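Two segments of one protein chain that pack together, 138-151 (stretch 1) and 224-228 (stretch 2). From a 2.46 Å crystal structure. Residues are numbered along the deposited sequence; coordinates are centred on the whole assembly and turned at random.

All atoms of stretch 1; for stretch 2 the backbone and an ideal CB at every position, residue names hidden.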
# COMPACT_ATOMS: atom_id res chain seq x y z
N GLY A 138 -9.59 9.54 -6.41
CA GLY A 138 -9.02 10.73 -5.81
C GLY A 138 -8.97 11.90 -6.76
O GLY A 138 -9.22 13.04 -6.37
N ARG A 139 -8.69 11.65 -8.02
CA ARG A 139 -8.65 12.75 -8.96
C ARG A 139 -10.06 13.32 -9.08
O ARG A 139 -10.24 14.53 -8.94
CB ARG A 139 -8.04 12.36 -10.31
CG ARG A 139 -8.16 13.40 -11.44
CD ARG A 139 -7.57 14.74 -11.06
NE ARG A 139 -6.12 14.66 -10.79
CZ ARG A 139 -5.16 14.81 -11.70
NH1 ARG A 139 -5.45 14.98 -13.00
NH2 ARG A 139 -3.90 14.74 -11.32
N GLN A 140 -11.06 12.45 -9.29
CA GLN A 140 -12.43 12.90 -9.44
C GLN A 140 -12.90 13.66 -8.20
O GLN A 140 -13.60 14.63 -8.30
CB GLN A 140 -13.41 11.75 -9.70
CG GLN A 140 -14.85 12.26 -9.92
CD GLN A 140 -15.83 11.20 -10.39
OE1 GLN A 140 -15.54 10.01 -10.38
NE2 GLN A 140 -17.00 11.64 -10.79
N LYS A 141 -12.53 13.16 -7.03
CA LYS A 141 -12.89 13.80 -5.77
C LYS A 141 -12.33 15.24 -5.72
O LYS A 141 -13.05 16.18 -5.37
CB LYS A 141 -12.41 12.92 -4.60
CG LYS A 141 -12.60 13.53 -3.22
CD LYS A 141 -12.33 12.51 -2.09
CE LYS A 141 -12.45 13.15 -0.70
NZ LYS A 141 -11.39 14.19 -0.43
N THR A 142 -11.08 15.39 -6.12
CA THR A 142 -10.45 16.69 -6.19
C THR A 142 -11.13 17.58 -7.20
O THR A 142 -11.41 18.75 -6.91
CB THR A 142 -8.93 16.57 -6.56
OG1 THR A 142 -8.28 15.72 -5.61
CG2 THR A 142 -8.25 17.94 -6.55
N ILE A 143 -11.39 17.05 -8.40
CA ILE A 143 -12.07 17.87 -9.42
C ILE A 143 -13.37 18.39 -8.83
O ILE A 143 -13.65 19.58 -8.89
CB ILE A 143 -12.43 17.13 -10.72
CG1 ILE A 143 -11.21 16.47 -11.35
CG2 ILE A 143 -13.05 18.10 -11.72
CD1 ILE A 143 -10.06 17.40 -11.60
N LYS A 144 -14.14 17.50 -8.21
CA LYS A 144 -15.42 17.90 -7.66
C LYS A 144 -15.29 18.94 -6.54
O LYS A 144 -16.14 19.80 -6.43
CB LYS A 144 -16.21 16.68 -7.18
CG LYS A 144 -16.76 15.81 -8.29
CD LYS A 144 -17.79 14.83 -7.71
CE LYS A 144 -18.48 14.02 -8.77
NZ LYS A 144 -19.55 13.16 -8.17
N GLU A 145 -14.21 18.89 -5.77
CA GLU A 145 -14.01 19.86 -4.68
C GLU A 145 -13.44 21.15 -5.18
O GLU A 145 -13.62 22.18 -4.55
CB GLU A 145 -13.08 19.31 -3.59
CG GLU A 145 -13.67 18.20 -2.76
CD GLU A 145 -12.65 17.45 -1.92
OE1 GLU A 145 -11.45 17.77 -1.94
OE2 GLU A 145 -13.06 16.50 -1.22
N THR A 146 -12.72 21.11 -6.31
CA THR A 146 -12.01 22.29 -6.81
C THR A 146 -12.88 23.17 -7.67
O THR A 146 -12.63 24.37 -7.77
CB THR A 146 -10.83 21.90 -7.68
OG1 THR A 146 -9.99 21.03 -6.93
CG2 THR A 146 -10.06 23.09 -8.12
N PHE A 147 -13.86 22.56 -8.31
CA PHE A 147 -14.70 23.29 -9.24
C PHE A 147 -16.09 23.41 -8.68
O PHE A 147 -16.61 22.49 -8.05
CB PHE A 147 -14.66 22.68 -10.64
CG PHE A 147 -13.33 22.81 -11.28
CD1 PHE A 147 -12.96 24.00 -11.88
CD2 PHE A 147 -12.40 21.80 -11.19
CE1 PHE A 147 -11.69 24.15 -12.42
CE2 PHE A 147 -11.14 21.94 -11.73
CZ PHE A 147 -10.79 23.12 -12.35
N VAL A 148 -16.66 24.59 -8.88
CA VAL A 148 -17.98 24.92 -8.37
C VAL A 148 -18.89 23.80 -8.82
O VAL A 148 -18.68 23.21 -9.88
CB VAL A 148 -18.44 26.34 -8.88
CG1 VAL A 148 -19.96 26.49 -8.87
CG2 VAL A 148 -17.73 27.48 -8.06
N HIS A 149 -19.85 23.48 -7.95
CA HIS A 149 -20.89 22.50 -8.21
C HIS A 149 -21.60 22.76 -9.57
O HIS A 149 -21.89 23.92 -9.90
CB HIS A 149 -21.88 22.58 -7.03
CG HIS A 149 -23.09 21.70 -7.20
ND1 HIS A 149 -23.05 20.33 -7.03
CD2 HIS A 149 -24.38 22.01 -7.51
CE1 HIS A 149 -24.25 19.83 -7.25
NE2 HIS A 149 -25.08 20.82 -7.54
N ASN A 150 -21.87 21.68 -10.34
CA ASN A 150 -22.38 21.78 -11.74
C ASN A 150 -23.67 21.03 -12.03
O ASN A 150 -23.93 19.99 -11.44
CB ASN A 150 -21.38 21.20 -12.75
CG ASN A 150 -20.04 20.94 -12.16
OD1 ASN A 150 -19.15 21.79 -12.23
ND2 ASN A 150 -19.88 19.77 -11.55
N THR A 151 -24.42 21.55 -13.00
CA THR A 151 -25.53 20.83 -13.64
C THR A 151 -25.04 20.13 -14.91
O THR A 151 -25.83 19.44 -15.58
CB THR A 151 -26.69 21.83 -14.03
OG1 THR A 151 -27.47 22.12 -12.87
CG2 THR A 151 -27.64 21.28 -15.16
N UNK A 224 -1.81 22.94 -12.72
CA UNK A 224 -3.08 23.55 -13.03
C UNK A 224 -4.04 22.45 -13.50
O UNK A 224 -3.65 21.60 -14.32
CB UNK A 224 -2.92 24.64 -14.09
N UNK A 225 -5.27 22.47 -12.98
CA UNK A 225 -6.32 21.58 -13.44
C UNK A 225 -7.34 22.42 -14.17
O UNK A 225 -7.57 23.57 -13.81
CB UNK A 225 -6.96 20.81 -12.28
N UNK A 226 -7.94 21.83 -15.20
CA UNK A 226 -8.92 22.50 -16.04
C UNK A 226 -10.23 21.71 -16.09
O UNK A 226 -10.24 20.45 -16.11
CB UNK A 226 -8.36 22.69 -17.45
N UNK A 227 -11.32 22.45 -16.13
CA UNK A 227 -12.64 21.88 -16.28
C UNK A 227 -13.38 22.62 -17.38
O UNK A 227 -13.73 23.78 -17.21
CB UNK A 227 -13.42 21.94 -14.96
N UNK A 228 -13.58 21.95 -18.52
CA UNK A 228 -14.25 22.52 -19.70
C UNK A 228 -15.57 21.86 -20.10
O UNK A 228 -15.75 20.63 -19.98
CB UNK A 228 -13.30 22.45 -20.89

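Stretch 2 is a strand, with phi/psi in the beta region throughout, that crosses helix 138-146 at -74°, with the axes 9.9 Å apart at closest approach. In a strand successive side chains point to opposite sides, so the ones that count should lie at 225 and 227.

Position 224 has no atom of stretch 1 within 5.5 Å of its ideal CB. Stretch 1 therefore sets no preference here, and many side chains would be compatible with it. The deposited residue is Ala-224, which makes no contact with the helix or the loop after it.

At position 225 the CA-to-CB bond points toward stretch 1. The ideal CB lies 4.4 Å from Phe-147 CE2 and 4.7 Å from Ile-143 CD1, and beyond it are the methyl of Thr-142 and the side chain of Arg-139, which is bent at chi2 and chi3 (both p) and whose end comes nearer to the strand than its CB direction suggests. These mostly apolar surroundings favour a branched or flexible aliphatic residue: leucine, isoleucine or methionine would be reasonable, valine would reach less far. The residue is Leu-225, in the m,t rotamer. Its CD1 sits 4.3 Å from Ile-143 CD1 and 4.2 Å from Thr-142 CG2, while its CD2 lies over one face of the Arg-139 guanidinium, 4.1 Å from NH1. A guanidinium donates its hydrogen bonds in its plane, so a methyl over the face takes no donor away; NE, NH1 and NH2 are all hydrogen-bonded elsewhere in the structure. The backbone takes part too: Leu-225 O lies 3.6 Å from Phe-147 CZ, at the ring edge.

Position 226 turns its CB away, so stretch 1 says little about its side chain. It is Phe-226; the contact it makes is through the backbone, its C atom 4.0 Å from Phe-147 CZ.

Position 227 points toward stretch 1 again. Its ideal CB is 3.7 Å from Phe-147 CD1 and 5.0 Å from Ile-143 CG2, and Asn-150 lies farther along the loop. A long aliphatic chain could cover this surface, as could an aromatic; a polar tip would suit the Asn-150 end. Tyr-227 combines the two. Its CB stands 3.6 Å from the centroid of the Phe-147 ring, only 5° off the normal, a CH-pi contact over the face. With chi1 at t, the two rings lie near parallel but slid apart, centroids 5.6 Å apart, and barely overlap. Tyr-227 CD2 packs 4.0 Å from Ile-143 CG2, and OH reaches to 3.6 Å from Asn-150 CG.

Position 228 is again beyond the reach of stretch 1, which leaves its identity open. It is Gly-228.

Stretch 2, residues 224-228: ALFYG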
# COMPACT_ATOMS: atom_id res chain seq x y z
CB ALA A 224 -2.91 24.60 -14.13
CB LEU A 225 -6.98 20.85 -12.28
CG LEU A 225 -6.02 20.13 -11.34
CD1 LEU A 225 -6.78 19.67 -10.11
CD2 LEU A 225 -5.37 18.98 -12.07
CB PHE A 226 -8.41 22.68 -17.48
CG PHE A 226 -7.15 23.50 -17.60
CD1 PHE A 226 -5.93 22.99 -17.22
CD2 PHE A 226 -7.19 24.75 -18.14
CE1 PHE A 226 -4.79 23.73 -17.35
CE2 PHE A 226 -6.05 25.49 -18.26
CZ PHE A 226 -4.85 24.97 -17.87
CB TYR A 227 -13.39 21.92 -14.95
CG TYR A 227 -14.76 21.29 -15.01
CD1 TYR A 227 -15.87 22.03 -15.38
CD2 TYR A 227 -14.95 19.93 -14.67
CE1 TYR A 227 -17.14 21.44 -15.42
CE2 TYR A 227 -16.23 19.34 -14.71
CZ TYR A 227 -17.31 20.11 -15.09
OH TYR A 227 -18.56 19.57 -15.14
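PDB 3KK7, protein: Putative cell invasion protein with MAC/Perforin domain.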